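Local coordinates for protein succinate-semialdehyde dehydrogenase (NAD(P)(+)) (PDB 3RH9) that probably oxidises succinate semialdehyde to succinate with NAD(+) or NADP(+) as cofactor, as a member of the aldehyde dehydrogenase family, at residues N260-V265 with L435-V440; A273-L278 with A311-K316; I279-R284 with T289-N294; R295-E300 with C383-E388; M317-G322 with I327-L332. All coordinates share one frame; numbering follows the deposited sequence.

In the fold
Interactions 1, 3 and 4 are buried and cluster together, with centres 11 to 13 Å apart, and interaction 3 is nearest the centre of the chain; interactions 2 and 5 are partly buried. Interaction 1 joins strand 262-265 to the approach to strand 439-442, while interaction 4 sets a short helix on strand 295-299, next to 262-265 in the same sheet; both depend on CH-pi contacts. Helix 271-283 serves interactions 2 and 3: an ion pair ties its exposed flank to helix 303-316, and a lysine and an asparagine meet loop backbone at its C-terminal part. Interaction 5, a backbone-bridged loop, touches that helix through Met-317.

Interaction 1. Residues N260-V265 with L435-V440; sequences NAPFIV and LRFGHV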
# COMPACT_ATOMS: atom_id res chain seq x y z
N ASN A 260 5.30 11.87 -15.73
CA ASN A 260 5.35 12.96 -16.71
C ASN A 260 6.03 14.13 -16.02
O ASN A 260 5.39 15.12 -15.64
CB ASN A 260 3.94 13.35 -17.16
CG ASN A 260 3.94 14.24 -18.39
OD1 ASN A 260 4.74 15.15 -18.50
ND2 ASN A 260 3.01 14.00 -19.30
N ALA A 261 7.35 14.02 -15.85
CA ALA A 261 8.10 14.96 -15.02
C ALA A 261 8.19 16.38 -15.60
O ALA A 261 8.62 16.56 -16.74
CB ALA A 261 9.50 14.41 -14.72
N PRO A 262 7.79 17.38 -14.80
CA PRO A 262 7.93 18.79 -15.13
C PRO A 262 9.25 19.28 -14.56
O PRO A 262 9.53 19.05 -13.39
CB PRO A 262 6.78 19.44 -14.35
CG PRO A 262 6.24 18.37 -13.45
CD PRO A 262 7.14 17.20 -13.50
N PHE A 263 10.06 19.93 -15.39
CA PHE A 263 11.35 20.49 -14.98
C PHE A 263 11.22 22.00 -15.12
O PHE A 263 11.18 22.52 -16.23
CB PHE A 263 12.43 19.94 -15.90
CG PHE A 263 13.83 20.36 -15.56
CD1 PHE A 263 14.29 21.63 -15.88
CD2 PHE A 263 14.71 19.47 -14.98
CE1 PHE A 263 15.59 22.02 -15.58
CE2 PHE A 263 16.02 19.86 -14.69
CZ PHE A 263 16.45 21.13 -14.99
N ILE A 264 11.13 22.69 -13.99
CA ILE A 264 10.67 24.08 -13.97
C ILE A 264 11.79 25.07 -13.71
O ILE A 264 12.58 24.88 -12.78
CB ILE A 264 9.58 24.26 -12.89
CG1 ILE A 264 8.37 23.37 -13.20
CG2 ILE A 264 9.16 25.71 -12.80
CD1 ILE A 264 7.39 23.29 -12.08
N VAL A 265 11.87 26.13 -14.51
CA VAL A 265 12.95 27.11 -14.38
C VAL A 265 12.51 28.57 -14.22
O VAL A 265 12.07 29.20 -15.17
CB VAL A 265 13.90 27.06 -15.59
CG1 VAL A 265 15.04 28.03 -15.39
CG2 VAL A 265 14.42 25.64 -15.81
N LEU A 435 3.48 20.69 -5.55
CA LEU A 435 3.72 19.69 -6.58
C LEU A 435 3.37 18.33 -6.06
O LEU A 435 3.99 17.86 -5.11
CB LEU A 435 5.18 19.71 -7.01
CG LEU A 435 5.54 20.79 -8.03
CD1 LEU A 435 7.01 20.71 -8.37
CD2 LEU A 435 4.71 20.67 -9.30
N ARG A 436 2.37 17.69 -6.65
CA ARG A 436 2.00 16.34 -6.24
C ARG A 436 2.92 15.29 -6.91
O ARG A 436 2.49 14.49 -7.73
CB ARG A 436 0.54 16.06 -6.58
CG ARG A 436 -0.44 17.16 -6.19
CD ARG A 436 -1.18 16.82 -4.92
NE ARG A 436 -0.30 16.83 -3.76
CZ ARG A 436 -0.62 16.37 -2.56
NH1 ARG A 436 -1.82 15.85 -2.34
NH2 ARG A 436 0.26 16.42 -1.58
N PHE A 437 4.20 15.33 -6.56
CA PHE A 437 5.16 14.37 -7.08
C PHE A 437 5.96 13.75 -5.94
O PHE A 437 6.26 14.39 -4.94
CB PHE A 437 6.08 15.03 -8.11
CG PHE A 437 5.39 15.38 -9.37
CD1 PHE A 437 4.62 16.52 -9.46
CD2 PHE A 437 5.47 14.54 -10.47
CE1 PHE A 437 3.97 16.82 -10.62
CE2 PHE A 437 4.81 14.84 -11.64
CZ PHE A 437 4.07 15.97 -11.71
N GLY A 438 6.30 12.48 -6.09
CA GLY A 438 7.02 11.78 -5.05
C GLY A 438 8.42 12.29 -4.91
O GLY A 438 9.04 12.13 -3.88
N HIS A 439 8.93 12.92 -5.96
CA HIS A 439 10.32 13.36 -5.98
C HIS A 439 10.40 14.75 -6.62
O HIS A 439 9.96 14.94 -7.75
CB HIS A 439 11.21 12.34 -6.71
CG HIS A 439 12.67 12.69 -6.74
ND1 HIS A 439 13.22 13.52 -7.70
CD2 HIS A 439 13.70 12.28 -5.97
CE1 HIS A 439 14.52 13.63 -7.50
NE2 HIS A 439 14.84 12.88 -6.45
N VAL A 440 10.94 15.71 -5.87
CA VAL A 440 11.14 17.07 -6.37
C VAL A 440 12.59 17.51 -6.18
O VAL A 440 13.07 17.68 -5.06
CB VAL A 440 10.25 18.12 -5.65
CG1 VAL A 440 10.43 19.49 -6.29
CG2 VAL A 440 8.79 17.70 -5.65
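Pro-262, at the start of strand 262-265, meets Phe-437 in the loop that leads into strand 439-442. Segment 435-440 leaves a helix at Leu-435 and makes an inverse gamma turn centred on Arg-436, with a weak bond of 2.9 Å from Phe-437 N to Leu-435 O. Both strands belong to the mixed sheet of the aldehyde dehydrogenase catalytic domain, where strand 417-421 separates them; their backbones therefore do not pair, and the contact is made mainly by side chains.

The two side chains approach from opposite directions. Phe-437 holds CG anti to its carbonyl carbon (chi1 -70°), which brings the ring against the proline. Pro-262 CD sits over one face, 4.1 Å from the centroid of the Phe-437 ring and 27° off its normal, a CH-pi contact. Pro-262 CG packs nearer the rim, 3.7 Å from Phe-437 CZ. Ser-418 of the intervening strand touches both residues, and Phe-437 O accepts a hydrogen bond from Gln-478 NE2 of the second subunit. The Phe-437 side chain is about 12 Å from that of Glu-256, the predicted active-site residue. Asn-260 O approaches Phe-437 CE2 obliquely, at 4.1 Å.

Interaction 2. Residues A273-L278 with A311-K316; sequences AAADNL and AERVNK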
# COMPACT_ATOMS: atom_id res chain seq x y z
N ALA A 273 23.45 26.58 -14.20
CA ALA A 273 23.28 25.39 -13.37
C ALA A 273 22.08 24.55 -13.82
O ALA A 273 22.18 23.33 -13.93
CB ALA A 273 23.16 25.78 -11.90
N ALA A 274 20.96 25.21 -14.08
CA ALA A 274 19.79 24.52 -14.59
C ALA A 274 20.06 23.85 -15.95
O ALA A 274 19.69 22.70 -16.18
CB ALA A 274 18.62 25.49 -14.68
N ALA A 275 20.74 24.56 -16.85
CA ALA A 275 21.10 24.01 -18.15
C ALA A 275 21.97 22.77 -17.97
O ALA A 275 21.73 21.74 -18.59
CB ALA A 275 21.84 25.06 -18.97
N ASP A 276 22.98 22.90 -17.11
CA ASP A 276 23.84 21.78 -16.77
C ASP A 276 23.02 20.62 -16.24
O ASP A 276 23.17 19.48 -16.67
CB ASP A 276 24.85 22.19 -15.70
CG ASP A 276 26.10 22.80 -16.28
OD1 ASP A 276 26.05 23.24 -17.45
OD2 ASP A 276 27.13 22.84 -15.56
N ASN A 277 22.14 20.93 -15.29
CA ASN A 277 21.32 19.90 -14.68
C ASN A 277 20.36 19.25 -15.67
O ASN A 277 20.17 18.03 -15.66
CB ASN A 277 20.56 20.47 -13.50
CG ASN A 277 21.35 20.38 -12.22
OD1 ASN A 277 21.44 19.32 -11.61
ND2 ASN A 277 21.94 21.50 -11.80
N LEU A 278 19.77 20.07 -16.53
CA LEU A 278 18.78 19.58 -17.47
C LEU A 278 19.42 18.54 -18.39
O LEU A 278 18.87 17.45 -18.55
CB LEU A 278 18.20 20.72 -18.29
CG LEU A 278 16.71 20.63 -18.60
CD1 LEU A 278 16.35 21.53 -19.77
CD2 LEU A 278 16.26 19.19 -18.85
N ALA A 311 20.79 24.45 -26.52
CA ALA A 311 21.19 24.10 -27.88
C ALA A 311 22.71 24.06 -27.97
O ALA A 311 23.28 23.22 -28.66
CB ALA A 311 20.63 25.09 -28.87
N GLU A 312 23.35 24.98 -27.25
CA GLU A 312 24.81 25.02 -27.15
C GLU A 312 25.42 23.70 -26.65
O GLU A 312 26.45 23.26 -27.16
CB GLU A 312 25.22 26.15 -26.23
CG GLU A 312 26.71 26.32 -26.12
CD GLU A 312 27.08 27.45 -25.18
OE1 GLU A 312 27.08 27.22 -23.94
OE2 GLU A 312 27.37 28.56 -25.69
N ARG A 313 24.80 23.10 -25.64
CA ARG A 313 25.30 21.87 -25.05
C ARG A 313 24.89 20.65 -25.84
O ARG A 313 25.66 19.69 -25.98
CB ARG A 313 24.80 21.72 -23.62
CG ARG A 313 25.26 22.84 -22.74
CD ARG A 313 24.47 22.93 -21.47
NE ARG A 313 24.46 24.30 -20.98
CZ ARG A 313 25.42 24.83 -20.23
NH1 ARG A 313 26.47 24.10 -19.88
NH2 ARG A 313 25.32 26.09 -19.83
N VAL A 314 23.68 20.69 -26.37
CA VAL A 314 23.16 19.59 -27.16
C VAL A 314 23.99 19.35 -28.42
O VAL A 314 24.24 18.20 -28.81
CB VAL A 314 21.68 19.81 -27.54
CG1 VAL A 314 21.30 18.93 -28.73
CG2 VAL A 314 20.79 19.51 -26.36
N ASN A 315 24.42 20.43 -29.07
CA ASN A 315 25.12 20.28 -30.35
C ASN A 315 26.50 19.65 -30.20
O ASN A 315 26.98 19.00 -31.12
CB ASN A 315 25.14 21.59 -31.12
CG ASN A 315 23.77 21.95 -31.68
OD1 ASN A 315 23.03 21.07 -32.16
ND2 ASN A 315 23.41 23.23 -31.61
N LYS A 316 27.10 19.80 -29.03
CA LYS A 316 28.37 19.15 -28.77
C LYS A 316 28.20 17.66 -28.51
O LYS A 316 29.14 16.90 -28.64
CB LYS A 316 29.09 19.82 -27.59
CG LYS A 316 29.19 21.33 -27.72
CD LYS A 316 29.62 21.99 -26.43
CE LYS A 316 30.10 23.42 -26.70
NZ LYS A 316 30.77 24.05 -25.51
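Arg-313 reaches across from helix 303-316 to Asp-276 and Ala-275 on helix 271-283. The backbones stay well apart, with Ala-275 CA 8.4 Å from Arg-313 CA, so the long side chain spans the interval. Its CG lies anti to the carbonyl carbon (chi1 -61°), and the chain is extended from there to NE.

The ionic part is a salt bridge from Asp-276 OD1 to Arg-313 NH1, 2.6 Å. It is not a flat two-point pairing: the carboxylate and guanidinium planes stand 81° apart, and OD1 comes over a face of the guanidinium. Arg-313 NH2 has a second salt bridge, to Glu-272 OE1, so one arginine serves two acids on the facing helix. A leucine in place of Arg-313 would probably leave Asp-276 and Glu-272 without their shared counter-charge.

Van der Waals packing adds to this: the methyl of Ala-275 points toward the other helix and lies against the guanidinium, its CB 3.4 Å from Arg-313 NE. Within helix 271-283, Asn-277 ND2 bonds back to Ala-273 O at 2.8 Å, meeting it from the opposite face of the carbonyl plane to Asn-277 N.

Phe-306 of helix 303-316 packs on Ala-274, Ala-275 and Leu-278. Leu-278 also meets Ile-296 of strand 295-299, and Ala-274 rests on Phe-421 of strand 417-421, so helix 271-283 packs on both helix 303-316 and the sheet.

Interaction 3. Residues I279-R284 with T289-N294; sequences IANKFR and TCVCAN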
# COMPACT_ATOMS: atom_id res chain seq x y z
N ILE A 279 20.57 18.88 -18.96
CA ILE A 279 21.27 17.96 -19.86
C ILE A 279 21.67 16.65 -19.18
O ILE A 279 21.65 15.60 -19.82
CB ILE A 279 22.51 18.59 -20.49
CG1 ILE A 279 22.14 19.83 -21.30
CG2 ILE A 279 23.20 17.60 -21.38
CD1 ILE A 279 21.45 19.53 -22.60
N ALA A 280 22.01 16.69 -17.90
CA ALA A 280 22.38 15.45 -17.20
C ALA A 280 21.16 14.58 -16.86
O ALA A 280 21.22 13.35 -16.90
CB ALA A 280 23.19 15.77 -15.94
N ASN A 281 20.05 15.23 -16.54
CA ASN A 281 18.83 14.52 -16.17
C ASN A 281 18.15 13.92 -17.40
O ASN A 281 17.79 12.74 -17.43
CB ASN A 281 17.91 15.49 -15.43
CG ASN A 281 16.46 15.02 -15.37
OD1 ASN A 281 15.91 14.80 -14.29
ND2 ASN A 281 15.82 14.91 -16.52
N LYS A 282 18.00 14.75 -18.43
CA LYS A 282 17.22 14.40 -19.61
C LYS A 282 17.78 13.27 -20.46
O LYS A 282 17.03 12.52 -21.06
CB LYS A 282 17.01 15.64 -20.49
CG LYS A 282 16.22 15.34 -21.75
CD LYS A 282 14.84 14.78 -21.43
CE LYS A 282 14.23 14.10 -22.64
NZ LYS A 282 12.74 14.06 -22.62
N PHE A 283 19.10 13.15 -20.54
CA PHE A 283 19.69 12.32 -21.57
C PHE A 283 20.23 11.02 -21.03
O PHE A 283 20.65 10.15 -21.79
CB PHE A 283 20.74 13.10 -22.36
CG PHE A 283 20.14 14.13 -23.27
CD1 PHE A 283 19.39 13.74 -24.38
CD2 PHE A 283 20.28 15.48 -23.01
CE1 PHE A 283 18.81 14.68 -25.23
CE2 PHE A 283 19.70 16.44 -23.85
CZ PHE A 283 18.96 16.03 -24.96
N ARG A 284 20.22 10.88 -19.71
CA ARG A 284 20.55 9.61 -19.09
C ARG A 284 19.60 8.56 -19.64
O ARG A 284 18.40 8.80 -19.71
CB ARG A 284 20.40 9.73 -17.57
CG ARG A 284 20.30 8.40 -16.85
CD ARG A 284 20.65 8.54 -15.37
NE ARG A 284 22.10 8.60 -15.17
CZ ARG A 284 22.73 8.03 -14.15
NH1 ARG A 284 22.05 7.34 -13.23
NH2 ARG A 284 24.05 8.13 -14.04
N THR A 289 13.50 7.15 -19.39
CA THR A 289 13.41 7.00 -17.95
C THR A 289 12.21 7.78 -17.42
O THR A 289 11.79 8.76 -18.03
CB THR A 289 14.70 7.55 -17.30
OG1 THR A 289 15.76 6.59 -17.45
CG2 THR A 289 14.48 7.84 -15.82
N CYS A 290 11.66 7.36 -16.29
CA CYS A 290 10.50 8.06 -15.74
C CYS A 290 10.93 9.18 -14.83
O CYS A 290 10.10 9.92 -14.29
CB CYS A 290 9.56 7.10 -15.04
SG CYS A 290 8.73 6.03 -16.22
N VAL A 291 12.24 9.32 -14.70
CA VAL A 291 12.81 10.41 -13.95
C VAL A 291 13.29 11.52 -14.89
O VAL A 291 13.59 12.63 -14.46
CB VAL A 291 13.94 9.89 -13.04
CG1 VAL A 291 14.82 11.02 -12.56
CG2 VAL A 291 13.32 9.18 -11.87
N CYS A 292 13.33 11.23 -16.18
CA CYS A 292 13.74 12.23 -17.16
C CYS A 292 12.74 13.35 -17.30
O CYS A 292 11.53 13.12 -17.35
CB CYS A 292 13.98 11.57 -18.51
SG CYS A 292 15.50 10.62 -18.48
N ALA A 293 13.24 14.59 -17.36
CA ALA A 293 12.34 15.71 -17.56
C ALA A 293 11.52 15.39 -18.80
O ALA A 293 12.06 14.87 -19.78
CB ALA A 293 13.12 16.99 -17.74
N ASN A 294 10.22 15.65 -18.76
CA ASN A 294 9.39 15.43 -19.93
C ASN A 294 8.80 16.75 -20.42
O ASN A 294 8.63 16.96 -21.62
CB ASN A 294 8.30 14.40 -19.64
CG ASN A 294 7.58 13.96 -20.90
OD1 ASN A 294 6.40 14.23 -21.08
ND2 ASN A 294 8.29 13.30 -21.77
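Asn-281, Cys-292 and Lys-282 contribute most of the buried surface where the C-terminal part of helix 271-283 meets the loop leading to strand 295-299. The chains approach closely, Lys-282 CA lying 4.8 Å from Cys-292 CA.

Asn-281 carries CG anti to its backbone N (chi1 162°), which places the amide beside the loop. There it sits between Val-291 and Ala-293, with CG 3.8 Å from Ala-293 N and equally far from Val-291 O, which is hydrogen-bonded to Tyr-419 OH. Cutting this side chain back to an alanine is likely to open a gap beside Val-291 and Ala-293 and remove the polar group next to their backbone.

Cys-292 SG lies 3.3 Å from Asn-281 O and 3.6 Å from Lys-282 O. Lys-282, bent at chi2 (60°), lays its CG over a face of the Phe-283 ring and brings the amine round to the loop. Lys-282 NZ bonds to Ala-293 O at 3.0 Å, with a C=O...N angle of 163°, so the donor lies almost straight ahead of the carbonyl. NZ also bonds to Leu-393 O, which joins helix, loop and the start of strand 393-399.

The Val-291 side chain lies about 6 Å from that of Glu-256, the predicted active-site residue; the contact thus packs the loop that in aldehyde dehydrogenases carries the nucleophilic cysteine against the preceding helix, close to the catalytic site.

Interaction 4. Residues R295-E300 with C383-E388; sequences RIFVHE and CCYQEE
Arg-295 crosses over the face of the Tyr-385 ring, and its path can be followed outward from a CB directed at helix 383-386. CG comes first, 4.0 Å from Tyr-385 CD2. Arg-295 CD then sits over the middle of the ring, 3.7 Å from the Tyr-385 centroid and close to its normal: a CH-pi contact over the face. The same CD is 3.5 Å from Tyr-385 O.

Beyond CD the chain bends at chi3 (-57°), and the guanidinium stands nearly upright on the ring, the planes 87° apart. With Arg-295 CZ 5.1 Å from the Tyr-385 centroid, any cation-pi attraction is weak. Arg-295 NH1 lies 3.9 Å from Tyr-385 OH, the hydroxyl at the guanidinium edge.

The setting is the sheet of the catalytic domain: strand 295-299 runs between strands 262-265 and 393-399, and the short helix 383-386 precedes the latter in the chain. At the tip, Arg-295 NH2 bonds to Asn-260 O and Gly-409 O, and NH1 weakly to Ala-408 O; these carbonyls, more than the tyrosine, hold the charged end.

Phe-297 supplies the second aromatic. Its CE1 lies over a face of the Arg-295 guanidinium, offset toward the rim. The rings of Phe-297 and Tyr-385 meet rim to rim, centroids 6.0 Å apart and planes at 80°. Tyr-385 OH approaches the edge of the Phe-297 ring, 3.5 Å from Phe-297 CZ, while Phe-297 CZ is 3.7 Å from Tyr-385 CE2.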
# COMPACT_ATOMS: atom_id res chain seq x y z
N ARG A 295 8.50 17.63 -19.47
CA ARG A 295 8.01 18.97 -19.78
C ARG A 295 8.95 19.99 -19.14
O ARG A 295 9.14 19.99 -17.93
CB ARG A 295 6.59 19.14 -19.25
CG ARG A 295 5.56 18.41 -20.07
CD ARG A 295 4.24 18.38 -19.39
NE ARG A 295 4.36 17.77 -18.07
CZ ARG A 295 3.54 18.03 -17.06
NH1 ARG A 295 2.56 18.90 -17.24
NH2 ARG A 295 3.71 17.45 -15.87
N ILE A 296 9.58 20.83 -19.96
CA ILE A 296 10.48 21.85 -19.42
C ILE A 296 9.77 23.19 -19.41
O ILE A 296 9.54 23.79 -20.45
CB ILE A 296 11.81 21.96 -20.20
CG1 ILE A 296 12.68 20.72 -20.01
CG2 ILE A 296 12.58 23.16 -19.74
CD1 ILE A 296 12.21 19.52 -20.74
N PHE A 297 9.38 23.63 -18.22
CA PHE A 297 8.71 24.91 -18.09
C PHE A 297 9.75 26.00 -17.85
O PHE A 297 10.50 25.95 -16.88
CB PHE A 297 7.71 24.88 -16.94
CG PHE A 297 6.49 24.05 -17.23
CD1 PHE A 297 6.44 22.72 -16.86
CD2 PHE A 297 5.38 24.61 -17.85
CE1 PHE A 297 5.32 21.95 -17.11
CE2 PHE A 297 4.26 23.85 -18.10
CZ PHE A 297 4.23 22.52 -17.73
N VAL A 298 9.79 26.99 -18.74
CA VAL A 298 10.72 28.10 -18.58
C VAL A 298 10.02 29.45 -18.55
O VAL A 298 9.10 29.73 -19.32
CB VAL A 298 11.80 28.08 -19.66
CG1 VAL A 298 12.75 29.25 -19.45
CG2 VAL A 298 12.54 26.77 -19.61
N HIS A 299 10.46 30.30 -17.63
CA HIS A 299 9.90 31.62 -17.50
C HIS A 299 10.20 32.49 -18.72
O HIS A 299 11.32 32.50 -19.24
CB HIS A 299 10.43 32.29 -16.23
CG HIS A 299 9.63 33.47 -15.82
ND1 HIS A 299 9.89 34.74 -16.28
CD2 HIS A 299 8.55 33.58 -15.00
CE1 HIS A 299 9.02 35.59 -15.76
NE2 HIS A 299 8.20 34.91 -14.98
N GLU A 300 9.20 33.23 -19.17
CA GLU A 300 9.32 34.00 -20.40
C GLU A 300 10.56 34.90 -20.44
O GLU A 300 11.14 35.10 -21.50
CB GLU A 300 8.04 34.80 -20.66
CG GLU A 300 6.84 33.91 -20.89
CD GLU A 300 5.57 34.64 -21.29
OE1 GLU A 300 5.57 35.90 -21.31
OE2 GLU A 300 4.57 33.95 -21.60
N CYS A 383 1.14 16.38 -27.96
CA CYS A 383 1.32 15.01 -27.50
C CYS A 383 2.41 14.86 -26.46
O CYS A 383 2.21 14.18 -25.44
CB CYS A 383 1.66 14.12 -28.68
SG CYS A 383 0.27 13.98 -29.73
N CYS A 384 3.57 15.45 -26.74
CA CYS A 384 4.73 15.26 -25.89
C CYS A 384 4.48 15.90 -24.54
O CYS A 384 5.17 15.61 -23.57
CB CYS A 384 5.99 15.83 -26.56
SG CYS A 384 6.00 17.63 -26.78
N TYR A 385 3.47 16.76 -24.48
CA TYR A 385 3.08 17.40 -23.24
C TYR A 385 2.10 16.51 -22.52
O TYR A 385 2.06 16.47 -21.31
CB TYR A 385 2.42 18.74 -23.55
CG TYR A 385 2.05 19.58 -22.34
CD1 TYR A 385 0.92 19.30 -21.59
CD2 TYR A 385 2.83 20.67 -21.97
CE1 TYR A 385 0.58 20.07 -20.49
CE2 TYR A 385 2.50 21.46 -20.88
CZ TYR A 385 1.37 21.16 -20.14
OH TYR A 385 1.03 21.95 -19.04
N GLN A 386 1.29 15.78 -23.28
CA GLN A 386 0.26 14.95 -22.71
C GLN A 386 0.79 13.55 -22.35
O GLN A 386 0.33 12.91 -21.40
CB GLN A 386 -0.91 14.84 -23.67
CG GLN A 386 -1.63 16.13 -23.90
CD GLN A 386 -2.38 16.14 -25.23
OE1 GLN A 386 -3.08 17.10 -25.55
NE2 GLN A 386 -2.22 15.07 -26.01
N GLU A 387 1.77 13.08 -23.11
CA GLU A 387 2.31 11.75 -22.96
C GLU A 387 3.76 11.84 -22.52
O GLU A 387 4.41 12.85 -22.73
CB GLU A 387 2.27 11.01 -24.29
CG GLU A 387 1.02 11.24 -25.11
CD GLU A 387 1.04 10.50 -26.44
OE1 GLU A 387 1.85 9.56 -26.60
OE2 GLU A 387 0.25 10.86 -27.34
N GLU A 388 4.29 10.78 -21.92
CA GLU A 388 5.71 10.77 -21.66
C GLU A 388 6.43 10.24 -22.89
O GLU A 388 5.99 9.27 -23.53
CB GLU A 388 6.08 10.05 -20.35
CG GLU A 388 6.21 8.56 -20.39
CD GLU A 388 6.72 8.01 -19.05
OE1 GLU A 388 7.54 8.68 -18.38
OE2 GLU A 388 6.28 6.90 -18.67

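Interaction 5. Residues M317-G322 with I327-L332; sequences MTVGDG and IDIGPL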
# COMPACT_ATOMS: atom_id res chain seq x y z
N MSE A 317 27.00 17.23 -28.16
CA MSE A 317 26.79 15.81 -27.85
C MSE A 317 26.89 14.90 -29.07
O MSE A 317 26.79 15.34 -30.21
CB MSE A 317 25.45 15.61 -27.16
CG MSE A 317 25.33 16.35 -25.86
SE MSE A 317 23.58 16.05 -25.04
CE MSE A 317 23.69 14.11 -24.82
N THR A 318 27.07 13.62 -28.82
CA THR A 318 27.35 12.68 -29.88
C THR A 318 26.50 11.45 -29.68
O THR A 318 26.34 10.98 -28.56
CB THR A 318 28.83 12.31 -29.86
OG1 THR A 318 29.22 11.95 -28.52
CG2 THR A 318 29.66 13.50 -30.30
N VAL A 319 25.94 10.94 -30.77
CA VAL A 319 25.11 9.75 -30.74
C VAL A 319 25.81 8.64 -31.48
O VAL A 319 26.41 8.88 -32.51
CB VAL A 319 23.79 9.98 -31.48
CG1 VAL A 319 22.66 9.17 -30.87
CG2 VAL A 319 23.45 11.45 -31.50
N GLY A 320 25.72 7.43 -30.97
CA GLY A 320 26.25 6.29 -31.69
C GLY A 320 26.17 5.00 -30.89
O GLY A 320 25.55 4.97 -29.82
N ASP A 321 26.77 3.95 -31.43
CA ASP A 321 27.02 2.72 -30.70
C ASP A 321 27.64 3.07 -29.36
O ASP A 321 28.60 3.85 -29.30
CB ASP A 321 27.97 1.84 -31.51
CG ASP A 321 28.01 0.40 -31.01
OD1 ASP A 321 27.75 0.15 -29.80
OD2 ASP A 321 28.30 -0.49 -31.84
N GLY A 322 27.11 2.52 -28.28
CA GLY A 322 27.58 2.86 -26.95
C GLY A 322 28.83 2.12 -26.51
O GLY A 322 29.42 2.44 -25.47
N ILE A 327 30.88 8.38 -27.02
CA ILE A 327 29.45 8.43 -27.30
C ILE A 327 28.65 8.83 -26.06
O ILE A 327 28.66 8.13 -25.05
CB ILE A 327 28.95 7.08 -27.82
CG1 ILE A 327 29.41 6.89 -29.27
CG2 ILE A 327 27.45 7.02 -27.74
CD1 ILE A 327 29.04 8.04 -30.18
N ASP A 328 27.96 9.97 -26.16
CA ASP A 328 27.14 10.46 -25.05
C ASP A 328 25.79 9.78 -24.93
O ASP A 328 25.27 9.64 -23.84
CB ASP A 328 26.92 11.97 -25.18
CG ASP A 328 28.22 12.72 -25.26
OD1 ASP A 328 29.16 12.38 -24.51
OD2 ASP A 328 28.30 13.64 -26.10
N ILE A 329 25.22 9.37 -26.05
CA ILE A 329 23.94 8.69 -26.02
C ILE A 329 23.87 7.63 -27.12
O ILE A 329 24.35 7.85 -28.23
CB ILE A 329 22.74 9.67 -26.15
CG1 ILE A 329 21.75 9.15 -27.18
CG2 ILE A 329 23.19 11.08 -26.54
CD1 ILE A 329 20.69 10.16 -27.56
N GLY A 330 23.26 6.49 -26.79
CA GLY A 330 23.17 5.37 -27.71
C GLY A 330 21.79 5.26 -28.33
O GLY A 330 21.00 6.17 -28.22
N PRO A 331 21.48 4.13 -28.97
CA PRO A 331 20.19 4.09 -29.65
C PRO A 331 19.07 4.00 -28.62
O PRO A 331 19.35 3.84 -27.43
CB PRO A 331 20.24 2.78 -30.44
CG PRO A 331 21.58 2.15 -30.14
CD PRO A 331 22.12 2.81 -28.91
N LEU A 332 17.82 4.15 -29.08
CA LEU A 332 16.64 3.85 -28.26
C LEU A 332 16.40 2.35 -28.32
O LEU A 332 16.97 1.68 -29.16
CB LEU A 332 15.41 4.58 -28.80
CG LEU A 332 15.45 6.08 -29.01
CD1 LEU A 332 14.12 6.54 -29.56
CD2 LEU A 332 15.76 6.78 -27.70
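Thr-318 to Gly-320 pair with Asp-328 to Gly-330 through a single beta bridge, Val-319 with Ile-329, although the two segments run 70° apart overall. The backbone bonds define it: Ile-329 N donates to Thr-318 O at 3.2 Å and Gly-320 N to Ile-329 O at 3.1 Å. One residue thus gives its N-H to the residue before Val-319 and its C=O to the residue after, the pattern of a parallel bridge. CA-H...O contacts supplement it, from Val-319 CA to Ile-329 O and from Gly-330 CA to Gly-320 O.

Side-chain polar bonds close the Thr-318 end. Asp-328 OD2 accepts from Thr-318 N at 3.0 Å, on its anti side and 30° out of the carboxylate plane, with a bent N-H...O angle of 131°. Thr-318 OG1 receives a weak bond from Asp-328 N and donates to Gly-326 O in the loop between the segments.

The apolar contacts fall at several places. Met-317, present as selenomethionine, puts CE 3.5 Å from Ile-329 CG2. Val-319 CG1 lies alongside Ile-329 CG1, 3.8 Å away. Ile-327 CD1 reaches the Gly-320 backbone, 3.5 Å from Gly-320 N.

The bridged loop connects helix 303-316 to helix 335-350. Val-319 packs on Pro-372 and Leu-332 on Phe-338 of helix 335-350, while Met-317 rests against Ile-279 and Phe-283 of helix 271-283.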